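CaaX farnesyltransferase beta subunit Ram1 (Aspergillus fumigatus, PDB 4L9P) probably forms the peptide-binding, zinc-containing subunit of a heterodimer that transfers a farnesyl group to the cysteine of C-terminal CaaX sequences. Local coordinates at residues L208-V213 against E506-W511; H261-L266 against F498-K503; N110-P115 against G120-Q125; N99-L104 against T407-S412. All blocks are in the same frame, centred on the assembly; numbering follows the deposited sequence.

Interaction 1. Residues L208-V213 against E506-W511; sequences LSIAMV and EDIRVW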
loop_
_atom_site.group_PDB
_atom_site.type_symbol
_atom_site.label_atom_id
_atom_site.label_comp_id
_atom_site.label_asym_id
_atom_site.label_seq_id
_atom_site.Cartn_x
_atom_site.Cartn_y
_atom_site.Cartn_z
ATOM N N LEU B 208 12.456 12.616 2.297
ATOM C CA LEU B 208 11.591 13.331 1.351
ATOM C C LEU B 208 11.336 14.758 1.847
ATOM O O LEU B 208 11.264 15.708 1.029
ATOM C CB LEU B 208 10.244 12.593 1.216
ATOM C CG LEU B 208 10.326 11.277 0.429
ATOM C CD1 LEU B 208 8.935 10.745 0.140
ATOM C CD2 LEU B 208 11.165 11.297 -0.833
ATOM N N SER B 209 11.200 14.920 3.169
ATOM C CA SER B 209 11.042 16.283 3.710
ATOM C C SER B 209 12.260 17.143 3.440
ATOM O O SER B 209 12.156 18.329 3.089
ATOM C CB SER B 209 10.770 16.229 5.220
ATOM O OG SER B 209 9.522 15.576 5.521
ATOM N N ILE B 210 13.449 16.576 3.688
ATOM C CA ILE B 210 14.690 17.278 3.419
ATOM C C ILE B 210 14.804 17.621 1.946
ATOM O O ILE B 210 15.252 18.735 1.611
ATOM C CB ILE B 210 15.869 16.384 3.929
ATOM C CG1 ILE B 210 15.905 16.455 5.464
ATOM C CG2 ILE B 210 17.202 16.810 3.304
ATOM C CD1 ILE B 210 16.795 15.371 6.083
ATOM N N ALA B 211 14.397 16.695 1.067
ATOM C CA ALA B 211 14.440 16.971 -0.361
ATOM C C ALA B 211 13.539 18.156 -0.709
ATOM O O ALA B 211 13.891 19.015 -1.524
ATOM C CB ALA B 211 14.041 15.720 -1.182
ATOM N N MET B 212 12.361 18.201 -0.111
ATOM C CA MET B 212 11.404 19.279 -0.464
ATOM C C MET B 212 11.924 20.633 0.015
ATOM O O MET B 212 11.847 21.629 -0.727
ATOM C CB MET B 212 9.970 19.014 0.095
ATOM C CG MET B 212 9.255 18.013 -0.710
ATOM S SD MET B 212 7.548 17.751 -0.159
ATOM C CE MET B 212 7.859 16.629 1.268
ATOM N N VAL B 213 12.485 20.724 1.218
ATOM C CA VAL B 213 12.975 22.042 1.650
ATOM C C VAL B 213 14.272 22.405 0.982
ATOM O O VAL B 213 14.554 23.604 0.761
ATOM C CB VAL B 213 13.057 22.201 3.235
ATOM C CG1 VAL B 213 11.697 21.956 3.902
ATOM C CG2 VAL B 213 14.133 21.285 3.872
ATOM N N GLU B 506 15.456 15.349 -8.031
ATOM C CA GLU B 506 16.646 15.531 -8.841
ATOM C C GLU B 506 17.741 16.217 -8.035
ATOM O O GLU B 506 18.906 15.783 -8.051
ATOM C CB GLU B 506 16.336 16.405 -10.120
ATOM C CG GLU B 506 17.619 16.995 -10.807
ATOM C CD GLU B 506 17.387 18.017 -11.979
ATOM O OE1 GLU B 506 16.262 18.350 -12.379
ATOM O OE2 GLU B 506 18.400 18.498 -12.520
ATOM N N ASP B 507 17.392 17.312 -7.362
ATOM C CA ASP B 507 18.405 18.118 -6.706
ATOM C C ASP B 507 19.111 17.332 -5.596
ATOM O O ASP B 507 20.342 17.426 -5.434
ATOM C CB ASP B 507 17.805 19.373 -6.084
ATOM C CG ASP B 507 17.505 20.472 -7.098
ATOM O OD1 ASP B 507 17.933 20.363 -8.271
ATOM O OD2 ASP B 507 16.805 21.418 -6.676
ATOM N N ILE B 508 18.362 16.554 -4.801
ATOM C CA ILE B 508 19.011 15.824 -3.743
ATOM C C ILE B 508 19.889 14.714 -4.299
ATOM O O ILE B 508 21.012 14.536 -3.825
ATOM C CB ILE B 508 17.993 15.326 -2.694
ATOM C CG1 ILE B 508 18.744 14.852 -1.419
ATOM C CG2 ILE B 508 17.084 14.213 -3.271
ATOM C CD1 ILE B 508 17.777 14.564 -0.220
ATOM N N ARG B 509 19.399 13.987 -5.287
ATOM C CA ARG B 509 20.201 12.894 -5.878
ATOM C C ARG B 509 21.501 13.451 -6.482
ATOM O O ARG B 509 22.581 12.879 -6.273
ATOM C CB ARG B 509 19.387 12.190 -6.989
ATOM C CG ARG B 509 20.183 11.209 -7.844
ATOM C CD ARG B 509 20.699 9.991 -7.066
ATOM N NE ARG B 509 21.450 9.157 -7.974
ATOM C CZ ARG B 509 21.634 7.846 -7.864
ATOM N NH1 ARG B 509 21.094 7.149 -6.859
ATOM N NH2 ARG B 509 22.369 7.214 -8.809
ATOM N N VAL B 510 21.391 14.559 -7.224
ATOM C CA VAL B 510 22.568 15.086 -7.892
ATOM C C VAL B 510 23.549 15.629 -6.868
ATOM O O VAL B 510 24.773 15.429 -7.013
ATOM C CB VAL B 510 22.158 16.172 -8.902
ATOM C CG1 VAL B 510 23.425 16.946 -9.417
ATOM C CG2 VAL B 510 21.417 15.542 -10.080
ATOM N N TRP B 511 23.049 16.261 -5.812
ATOM C CA TRP B 511 23.952 16.743 -4.760
ATOM C C TRP B 511 24.739 15.589 -4.154
ATOM O O TRP B 511 25.979 15.665 -3.981
ATOM C CB TRP B 511 23.202 17.516 -3.653
ATOM C CG TRP B 511 24.142 18.220 -2.658
ATOM C CD1 TRP B 511 24.729 19.477 -2.825
ATOM C CD2 TRP B 511 24.622 17.733 -1.389
ATOM N NE1 TRP B 511 25.497 19.785 -1.732
ATOM C CE2 TRP B 511 25.480 18.727 -0.852
ATOM C CE3 TRP B 511 24.425 16.561 -0.667
ATOM C CZ2 TRP B 511 26.106 18.584 0.392
ATOM C CZ3 TRP B 511 25.060 16.413 0.567
ATOM C CH2 TRP B 511 25.885 17.412 1.078
#
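Where Ala211 meets Ile508, the shortest backbone hydrogen bond within the two segments does not cross the contact: it runs from Val510 N to Glu506 O, 2.9 Å, within the helix that carries Ile508. Between 208-213 and 506-511 there is no hydrogen bond at all, and the two helices meet almost entirely through methyl groups. Their backbones come close at one point, where the CA atoms of Ala211 and Ile508 are 5.8 Å apart. This approach is consistent with the small side chain of Ala211, over whose CB and CA the isoleucine lies. Ile508 uses both of its branches. Its CG1 stands opposite the backbone N (chi1 -167°) and its chain continues extended, which carries CD1 across to 4.0 Å from Ala211 CB and 4.1 Å from Ala211 CA. Its CG2 also lies 4.0 Å from Ala211 CB, so the alanine methyl is met by the two methyl groups of the isoleucine. Ile210 adds a looser touch, its CG2 lying 4.2 Å from Ile508 CD1; Ile210, whose longer branch leads away, also touches Val176, Phe219 and Leu221. Phe219 also packs on Ile508, and Ile500 covers Ala211. The contact thus seats the C-terminal helix 502-513 on helix 200-213 of the alpha-alpha toroid, far from the zinc and isoprenoid sites. With three buried apolar side chains and no polar bond between the segments, the pairing relies on shape and on exclusion of water, not on directional bonds.

Interaction 2. Residues H261-L266 against F498-K503; sequences HALLDL and FVIPHK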
loop_
_atom_site.group_PDB
_atom_site.type_symbol
_atom_site.label_atom_id
_atom_site.label_comp_id
_atom_site.label_asym_id
_atom_site.label_seq_id
_atom_site.Cartn_x
_atom_site.Cartn_y
_atom_site.Cartn_z
ATOM N N HIS B 261 17.813 4.827 -0.288
ATOM C CA HIS B 261 19.090 4.435 -0.911
ATOM C C HIS B 261 19.324 5.246 -2.181
ATOM O O HIS B 261 20.443 5.757 -2.408
ATOM C CB HIS B 261 18.999 2.937 -1.183
ATOM C CG HIS B 261 20.275 2.322 -1.662
ATOM N ND1 HIS B 261 20.796 2.555 -2.924
ATOM C CD2 HIS B 261 21.164 1.522 -1.010
ATOM C CE1 HIS B 261 21.950 1.889 -3.032
ATOM N NE2 HIS B 261 22.195 1.260 -1.882
ATOM N N ALA B 262 18.307 5.343 -3.034
ATOM C CA ALA B 262 18.445 6.045 -4.312
ATOM C C ALA B 262 18.640 7.545 -4.118
ATOM O O ALA B 262 19.527 8.150 -4.736
ATOM C CB ALA B 262 17.196 5.844 -5.182
ATOM N N LEU B 263 17.808 8.179 -3.282
ATOM C CA LEU B 263 17.920 9.636 -3.201
ATOM C C LEU B 263 19.243 10.089 -2.530
ATOM O O LEU B 263 19.684 11.198 -2.785
ATOM C CB LEU B 263 16.732 10.238 -2.431
ATOM C CG LEU B 263 15.435 10.115 -3.206
ATOM C CD1 LEU B 263 14.253 10.621 -2.290
ATOM C CD2 LEU B 263 15.442 10.945 -4.488
ATOM N N LEU B 264 19.846 9.265 -1.665
ATOM C CA LEU B 264 21.107 9.594 -0.993
ATOM C C LEU B 264 22.326 9.033 -1.772
ATOM O O LEU B 264 23.458 9.160 -1.303
ATOM C CB LEU B 264 21.109 9.025 0.428
ATOM C CG LEU B 264 19.991 9.593 1.344
ATOM C CD1 LEU B 264 20.235 8.971 2.728
ATOM C CD2 LEU B 264 19.848 11.113 1.384
ATOM N N ASP B 265 22.093 8.440 -2.947
ATOM C CA ASP B 265 23.132 7.794 -3.768
ATOM C C ASP B 265 24.025 6.897 -2.875
ATOM O O ASP B 265 25.266 7.024 -2.866
ATOM C CB ASP B 265 23.980 8.843 -4.492
ATOM C CG ASP B 265 24.966 8.204 -5.483
ATOM O OD1 ASP B 265 24.576 7.135 -6.049
ATOM O OD2 ASP B 265 26.134 8.719 -5.641
ATOM N N LEU B 266 23.412 6.002 -2.118
ATOM C CA LEU B 266 24.228 5.117 -1.308
ATOM C C LEU B 266 24.873 4.052 -2.173
ATOM O O LEU B 266 24.396 3.733 -3.264
ATOM C CB LEU B 266 23.367 4.392 -0.262
ATOM C CG LEU B 266 22.632 5.355 0.697
ATOM C CD1 LEU B 266 21.847 4.567 1.756
ATOM C CD2 LEU B 266 23.593 6.380 1.366
ATOM N N PHE B 498 8.959 8.834 -6.303
ATOM C CA PHE B 498 9.513 9.461 -5.077
ATOM C C PHE B 498 8.467 10.256 -4.331
ATOM O O PHE B 498 8.676 10.613 -3.158
ATOM C CB PHE B 498 10.707 10.361 -5.401
ATOM C CG PHE B 498 11.874 9.563 -5.990
ATOM C CD1 PHE B 498 12.454 8.536 -5.240
ATOM C CD2 PHE B 498 12.321 9.782 -7.328
ATOM C CE1 PHE B 498 13.495 7.782 -5.744
ATOM C CE2 PHE B 498 13.389 9.017 -7.855
ATOM C CZ PHE B 498 14.000 8.009 -7.053
ATOM N N VAL B 499 7.342 10.601 -4.981
ATOM C CA VAL B 499 6.240 11.276 -4.251
ATOM C C VAL B 499 6.654 12.612 -3.620
ATOM O O VAL B 499 6.279 12.968 -2.504
ATOM C CB VAL B 499 5.480 10.332 -3.247
ATOM C CG1 VAL B 499 4.022 10.830 -3.139
ATOM C CG2 VAL B 499 5.469 8.889 -3.730
ATOM N N ILE B 500 7.428 13.365 -4.412
ATOM C CA ILE B 500 7.846 14.738 -4.169
ATOM C C ILE B 500 8.019 15.371 -5.540
ATOM O O ILE B 500 8.039 14.680 -6.557
ATOM C CB ILE B 500 9.228 14.786 -3.390
ATOM C CG1 ILE B 500 10.290 13.878 -4.039
ATOM C CG2 ILE B 500 9.023 14.453 -1.889
ATOM C CD1 ILE B 500 11.698 14.076 -3.394
ATOM N N PRO B 501 8.164 16.698 -5.603
ATOM C CA PRO B 501 8.359 17.299 -6.930
ATOM C C PRO B 501 9.613 16.740 -7.623
ATOM O O PRO B 501 10.642 16.442 -6.970
ATOM C CB PRO B 501 8.550 18.780 -6.606
ATOM C CG PRO B 501 7.796 18.971 -5.291
ATOM C CD PRO B 501 8.023 17.685 -4.520
ATOM N N HIS B 502 9.553 16.597 -8.948
ATOM C CA HIS B 502 10.720 16.105 -9.677
ATOM C C HIS B 502 12.003 16.856 -9.392
ATOM O O HIS B 502 13.061 16.225 -9.225
ATOM C CB HIS B 502 10.479 16.156 -11.196
ATOM C CG HIS B 502 9.352 15.305 -11.659
ATOM N ND1 HIS B 502 8.036 15.518 -11.269
ATOM C CD2 HIS B 502 9.344 14.234 -12.500
ATOM C CE1 HIS B 502 7.277 14.593 -11.835
ATOM N NE2 HIS B 502 8.041 13.819 -12.602
ATOM N N LYS B 503 11.934 18.190 -9.354
ATOM C CA LYS B 503 13.136 18.962 -9.099
ATOM C C LYS B 503 13.709 18.664 -7.703
ATOM O O LYS B 503 14.937 18.660 -7.494
ATOM C CB LYS B 503 12.785 20.453 -9.212
ATOM C CG LYS B 503 14.047 21.354 -8.963
ATOM C CD LYS B 503 13.691 22.877 -8.971
ATOM C CE LYS B 503 14.962 23.779 -8.744
ATOM N NZ LYS B 503 14.464 25.199 -8.959
#
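The ring of Phe498 receives Leu263 over one face and Ala262 at its edge, at the point where the last helical turn of 251-263 in the alpha-alpha toroid meets the loop leading into helix 502-513. Leu263 CD2 sits above the middle of the ring, 3.9 Å from its centroid and only 12° off the normal, a CH-pi contact. Leu263 CG also approaches the ring, 3.9 Å from Phe498 CD1. Near the ring plane, Ala262 CB touches Phe498 CE1 at 4.2 Å. The first torsion of Leu263 sets CG opposite the carbonyl carbon (chi1 -69°), which helps to place CD2 over the ring, and the two side chains run antiparallel alongside one another. Phe465 and His495 bring further rings against Phe498, whose side chain remains about 11 Å from the bound isoprenoid analogue. The other methyl of Leu263, CD1, reaches Ile500 CD1 more loosely at 4.4 Å, and Ile500 continues onto Ala211 and Met212 of helix 200-213.

Helix 251-263 closes in a Schellman motif, with Asp265 at positive phi and Leu266 N bonded back to His261 O. The turn folds Leu266 over the imidazole of His261, with Leu266 CB 3.6 Å above the middle of that ring.

Interaction 3. Residues N110-P115 against G120-Q125; sequences NSQKGP and GIPALQ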
loop_
_atom_site.group_PDB
_atom_site.type_symbol
_atom_site.label_atom_id
_atom_site.label_comp_id
_atom_site.label_asym_id
_atom_site.label_seq_id
_atom_site.Cartn_x
_atom_site.Cartn_y
_atom_site.Cartn_z
ATOM N N ASN B 110 -25.320 20.496 1.479
ATOM C CA ASN B 110 -25.156 21.853 1.966
ATOM C C ASN B 110 -23.776 22.124 2.576
ATOM O O ASN B 110 -23.428 23.282 2.829
ATOM C CB ASN B 110 -26.270 22.204 2.928
ATOM C CG ASN B 110 -25.962 21.794 4.280
ATOM O OD1 ASN B 110 -25.649 20.635 4.526
ATOM N ND2 ASN B 110 -26.007 22.746 5.207
ATOM N N SER B 111 -22.947 21.077 2.743
ATOM C CA SER B 111 -21.596 21.312 3.239
ATOM C C SER B 111 -20.660 21.802 2.118
ATOM O O SER B 111 -19.523 22.166 2.394
ATOM C CB SER B 111 -20.995 20.008 3.792
ATOM O OG SER B 111 -20.856 19.026 2.763
ATOM N N GLN B 112 -21.091 21.755 0.848
ATOM C CA GLN B 112 -20.140 21.987 -0.267
ATOM C C GLN B 112 -20.036 23.451 -0.606
ATOM O O GLN B 112 -21.021 24.141 -0.636
ATOM C CB GLN B 112 -20.546 21.200 -1.511
ATOM C CG GLN B 112 -20.517 19.682 -1.278
ATOM C CD GLN B 112 -21.037 18.942 -2.464
ATOM O OE1 GLN B 112 -22.226 18.988 -2.767
ATOM N NE2 GLN B 112 -20.147 18.252 -3.183
ATOM N N LYS B 113 -18.827 23.901 -0.854
ATOM C CA LYS B 113 -18.557 25.260 -1.327
ATOM C C LYS B 113 -18.240 25.232 -2.825
ATOM O O LYS B 113 -17.509 24.341 -3.291
ATOM C CB LYS B 113 -17.320 25.803 -0.627
ATOM C CG LYS B 113 -17.354 25.787 0.883
ATOM C CD LYS B 113 -16.061 26.496 1.350
ATOM C CE LYS B 113 -15.800 26.310 2.780
ATOM N NZ LYS B 113 -14.722 27.304 3.084
ATOM N N GLY B 114 -18.746 26.223 -3.561
ATOM C CA GLY B 114 -18.375 26.399 -4.967
ATOM C C GLY B 114 -17.102 27.223 -5.139
ATOM O O GLY B 114 -16.267 27.362 -4.215
ATOM N N PRO B 115 -16.871 27.723 -6.350
ATOM C CA PRO B 115 -17.764 27.584 -7.503
ATOM C C PRO B 115 -17.762 26.201 -8.101
ATOM O O PRO B 115 -16.763 25.433 -8.032
ATOM C CB PRO B 115 -17.150 28.543 -8.539
ATOM C CG PRO B 115 -15.701 28.558 -8.159
ATOM C CD PRO B 115 -15.642 28.468 -6.677
ATOM N N GLY B 120 -20.010 20.255 -13.045
ATOM C CA GLY B 120 -20.800 20.134 -11.832
ATOM C C GLY B 120 -19.942 19.890 -10.597
ATOM O O GLY B 120 -20.491 19.492 -9.563
ATOM N N ILE B 121 -18.640 20.151 -10.675
ATOM C CA ILE B 121 -17.715 19.746 -9.596
ATOM C C ILE B 121 -17.203 20.992 -8.841
ATOM O O ILE B 121 -16.863 22.021 -9.475
ATOM C CB ILE B 121 -16.525 19.053 -10.213
ATOM C CG1 ILE B 121 -17.000 17.814 -10.990
ATOM C CG2 ILE B 121 -15.490 18.647 -9.097
ATOM C CD1 ILE B 121 -15.895 17.105 -11.777
ATOM N N PRO B 122 -17.225 20.995 -7.524
ATOM C CA PRO B 122 -16.708 22.150 -6.778
ATOM C C PRO B 122 -15.224 22.393 -6.982
ATOM O O PRO B 122 -14.427 21.481 -7.224
ATOM C CB PRO B 122 -17.040 21.821 -5.305
ATOM C CG PRO B 122 -17.275 20.354 -5.288
ATOM C CD PRO B 122 -17.664 19.891 -6.657
ATOM N N ALA B 123 -14.825 23.636 -6.847
ATOM C CA ALA B 123 -13.412 23.969 -6.869
ATOM C C ALA B 123 -12.636 23.281 -5.760
ATOM O O ALA B 123 -13.157 23.040 -4.652
ATOM C CB ALA B 123 -13.270 25.511 -6.633
ATOM N N LEU B 124 -11.369 23.085 -6.016
ATOM C CA LEU B 124 -10.431 22.745 -4.939
ATOM C C LEU B 124 -10.355 23.967 -4.010
ATOM O O LEU B 124 -10.033 25.098 -4.455
ATOM C CB LEU B 124 -9.072 22.411 -5.541
ATOM C CG LEU B 124 -8.002 22.008 -4.502
ATOM C CD1 LEU B 124 -8.356 20.711 -3.746
ATOM C CD2 LEU B 124 -6.602 21.927 -5.124
ATOM N N GLN B 125 -10.588 23.742 -2.727
ATOM C CA GLN B 125 -10.652 24.826 -1.712
ATOM C C GLN B 125 -9.233 25.136 -1.215
ATOM O O GLN B 125 -8.848 24.797 -0.093
ATOM C CB GLN B 125 -11.653 24.476 -0.580
ATOM C CG GLN B 125 -13.100 24.301 -1.130
ATOM C CD GLN B 125 -13.692 25.565 -1.759
ATOM O OE1 GLN B 125 -13.535 26.689 -1.212
ATOM N NE2 GLN B 125 -14.367 25.403 -2.924
HETATM O O HOH W 1 -14.943 29.060 -1.923
#
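A cis-proline turn in the long loop between helices 89-105 and 126-135 folds Gly114 and Pro115 back onto Ala123 and Gln125, the last being the N-cap residue of helix 126-135. The peptide before Pro115 is cis, and the carbonyls on both sides of the proline face the returning chain. Ala123 N donates to Pro115 O at 2.9 Å, tilted from the carbonyl plane and rather bent (134° at the hydrogen). Pro122 CA adds a CA-H...O contact to the same oxygen, while Pro115 CD rests on Ala123 CB at 3.8 Å.

The amide of Gln125 makes the second join. Its chain bends at chi2 (-63°), which returns the amide toward its own backbone and the turn. NE2 then donates to Gly114 O at 3.0 Å, fairly straight at 157°, with the acceptor close to the amide plane but the donor well above the plane of the carbonyl. NE2 also donates to Ala123 O, 3.2 Å away. The other end of the amide, OE1, accepts from a water at 2.8 Å, and that water gives its second proton to Gly114 O. Lys113 lies extended across this amide, with CD 3.6 Å from Gln125 OE1, and carries NZ on to a salt bridge with Asp128. Pro122 CB in turn packs against Lys113 O at 3.3 Å.

Because both ends of the Gln125 amide are occupied, its flip is determined, and Gly114 O is held by a direct and a water-borne bond; the turn is therefore fixed by polar bonds although much of it faces solvent.

Interaction 4. Residues N99-L104 against T407-S412; sequences NKCLPL and TRYILS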
loop_
_atom_site.group_PDB
_atom_site.type_symbol
_atom_site.label_atom_id
_atom_site.label_comp_id
_atom_site.label_asym_id
_atom_site.label_seq_id
_atom_site.Cartn_x
_atom_site.Cartn_y
_atom_site.Cartn_z
ATOM N N ASN B 99 -24.517 5.829 -0.514
ATOM C CA ASN B 99 -25.558 6.797 -0.159
ATOM C C ASN B 99 -25.015 8.041 0.462
ATOM O O ASN B 99 -25.611 9.137 0.252
ATOM C CB ASN B 99 -26.564 6.142 0.767
ATOM C CG ASN B 99 -27.374 5.078 0.045
ATOM O OD1 ASN B 99 -27.398 5.064 -1.193
ATOM N ND2 ASN B 99 -27.950 4.140 0.778
ATOM N N LYS B 100 -23.911 7.981 1.180
ATOM C CA LYS B 100 -23.238 9.198 1.636
ATOM C C LYS B 100 -22.587 9.995 0.497
ATOM O O LYS B 100 -22.561 11.246 0.519
ATOM C CB LYS B 100 -22.173 8.876 2.676
ATOM C CG LYS B 100 -22.729 8.428 4.030
ATOM C CD LYS B 100 -21.587 8.071 4.982
ATOM C CE LYS B 100 -22.186 7.440 6.255
ATOM N NZ LYS B 100 -21.227 7.002 7.288
ATOM N N CYS B 101 -22.089 9.293 -0.508
ATOM C CA CYS B 101 -21.400 9.995 -1.590
ATOM C C CYS B 101 -22.370 10.624 -2.566
ATOM O O CYS B 101 -22.054 11.679 -3.105
ATOM C CB CYS B 101 -20.515 9.007 -2.350
ATOM S SG CYS B 101 -19.017 8.536 -1.494
ATOM N N LEU B 102 -23.558 10.065 -2.779
ATOM C CA LEU B 102 -24.438 10.548 -3.884
ATOM C C LEU B 102 -24.807 12.023 -3.810
ATOM O O LEU B 102 -24.683 12.698 -4.805
ATOM C CB LEU B 102 -25.670 9.628 -4.081
ATOM C CG LEU B 102 -25.337 8.340 -4.849
ATOM C CD1 LEU B 102 -26.486 7.384 -4.718
ATOM C CD2 LEU B 102 -25.053 8.662 -6.338
ATOM N N PRO B 103 -25.201 12.536 -2.632
ATOM C CA PRO B 103 -25.567 13.986 -2.651
ATOM C C PRO B 103 -24.359 14.845 -2.937
ATOM O O PRO B 103 -24.475 15.951 -3.495
ATOM C CB PRO B 103 -26.073 14.268 -1.238
ATOM C CG PRO B 103 -25.861 13.007 -0.478
ATOM C CD PRO B 103 -25.593 11.863 -1.389
ATOM N N LEU B 104 -23.177 14.419 -2.496
ATOM C CA LEU B 104 -21.951 15.180 -2.757
ATOM C C LEU B 104 -21.550 15.078 -4.237
ATOM O O LEU B 104 -21.168 16.112 -4.849
ATOM C CB LEU B 104 -20.848 14.648 -1.842
ATOM C CG LEU B 104 -21.086 14.925 -0.341
ATOM C CD1 LEU B 104 -20.228 13.945 0.464
ATOM C CD2 LEU B 104 -20.687 16.326 0.002
ATOM N N THR B 407 -11.381 12.336 -10.091
ATOM C CA THR B 407 -11.442 13.754 -9.824
ATOM C C THR B 407 -12.763 14.140 -9.123
ATOM O O THR B 407 -12.769 14.935 -8.168
ATOM C CB THR B 407 -11.334 14.530 -11.129
ATOM O OG1 THR B 407 -10.060 14.235 -11.707
ATOM C CG2 THR B 407 -11.348 16.030 -10.838
ATOM N N ARG B 408 -13.869 13.555 -9.584
ATOM C CA ARG B 408 -15.140 13.766 -8.884
ATOM C C ARG B 408 -15.057 13.293 -7.446
ATOM O O ARG B 408 -15.541 13.964 -6.539
ATOM C CB ARG B 408 -16.303 13.062 -9.584
ATOM C CG ARG B 408 -16.587 13.677 -10.974
ATOM C CD ARG B 408 -17.862 12.997 -11.575
ATOM N NE ARG B 408 -18.156 13.619 -12.893
ATOM C CZ ARG B 408 -18.758 14.797 -13.051
ATOM N NH1 ARG B 408 -19.247 15.454 -11.999
ATOM N NH2 ARG B 408 -18.861 15.289 -14.298
ATOM N N TYR B 409 -14.506 12.071 -7.206
ATOM C CA TYR B 409 -14.474 11.630 -5.846
ATOM C C TYR B 409 -13.658 12.554 -4.967
ATOM O O TYR B 409 -14.081 12.923 -3.890
ATOM C CB TYR B 409 -13.852 10.226 -5.816
ATOM C CG TYR B 409 -13.951 9.581 -4.416
ATOM C CD1 TYR B 409 -15.212 9.383 -3.791
ATOM C CD2 TYR B 409 -12.768 9.383 -3.659
ATOM C CE1 TYR B 409 -15.291 8.922 -2.502
ATOM C CE2 TYR B 409 -12.832 8.860 -2.347
ATOM C CZ TYR B 409 -14.089 8.712 -1.764
ATOM O OH TYR B 409 -14.195 8.283 -0.463
ATOM N N ILE B 410 -12.489 12.984 -5.426
ATOM C CA ILE B 410 -11.675 13.854 -4.572
ATOM C C ILE B 410 -12.327 15.212 -4.350
ATOM O O ILE B 410 -12.484 15.647 -3.190
ATOM C CB ILE B 410 -10.290 14.049 -5.235
ATOM C CG1 ILE B 410 -9.496 12.705 -5.270
ATOM C CG2 ILE B 410 -9.475 15.146 -4.480
ATOM C CD1 ILE B 410 -8.287 12.757 -6.175
ATOM N N LEU B 411 -12.745 15.872 -5.434
ATOM C CA LEU B 411 -13.244 17.249 -5.267
ATOM C C LEU B 411 -14.664 17.304 -4.729
ATOM O O LEU B 411 -14.977 18.244 -3.932
ATOM C CB LEU B 411 -13.143 18.030 -6.590
ATOM C CG LEU B 411 -11.707 18.275 -7.032
ATOM C CD1 LEU B 411 -11.698 19.009 -8.444
ATOM C CD2 LEU B 411 -10.922 19.110 -5.989
ATOM N N SER B 412 -15.534 16.386 -5.161
ATOM C CA SER B 412 -16.940 16.420 -4.701
ATOM C C SER B 412 -17.117 15.768 -3.346
ATOM O O SER B 412 -17.987 16.206 -2.559
ATOM C CB SER B 412 -17.901 15.753 -5.689
ATOM O OG SER B 412 -17.892 16.415 -6.958
HETATM O O HOH W 2 -20.275 17.800 -7.284
#
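Two helical segments converge from Cys101 and Tyr409, whose CA atoms are 8.3 Å apart, to Leu104 and Ser412, where the separation falls to 5.5 Å; 99-104 is kinked at Pro103, and 407-412 widens into a pi-type turn over 409-412. At the narrow end side chains lie directly on backbone, in a reciprocal way. Leu104 CB packs on Ser412 O at 3.3 Å, and Ser412 CB on Leu104 O at 3.4 Å. Leu104 CD2 also leans on Ser412 O. A water lies 2.8 Å from Ser412 OG and close to Leu104 O. Gln112, from the following loop, donates through NE2 to Leu104 O and more weakly to Ser412 O.

At the wide end a Cys sulfur-aromatic contact takes over. Tyr409 CG lies opposite the backbone N (chi1 -172°), which swings the ring round toward helix 89-105 although its CB starts away from it. Cys101 SG meets the ring at its edge, 3.9 Å from Tyr409 CE1 and in the ring plane. The hydroxyl of Tyr409 is hydrogen-bonded to Asp423 O.

The Tyr409 side chain is about 6 Å from that of the zinc ligand Asp365 and about 8 Å from the zinc ion itself. Helix 89-105 thus packs on a helix whose Tyr409 lies near the metal site. No direct hydrogen bond joins the segments: Leu104 O is held by the Gln112 amide, with a water close by, Ser412 O more weakly by the same amide, and Leu104 and Cys101 supply the apolar contact.

Overall arrangement
The four contacts form two pairs whose centres are about 35 Å apart. Interactions 1 and 2 share helix 502-513 and touch: Leu208 CD2 packs on Leu263 CD1, so the C-terminal segment is joined to two toroid helices through a buried, mainly apolar patch, with one bond from Arg509 NH1 to the helix carbonyl Ala262 O. Interactions 3 and 4 lie next to each other near the chain's N-terminal helix, with the loop of 110-125 laid over the helix pair. Interaction 4 is buried like the first pair but admits water and lies close to the zinc. Interaction 3 is partly exposed and is alone in having direct hydrogen bonds across its segments.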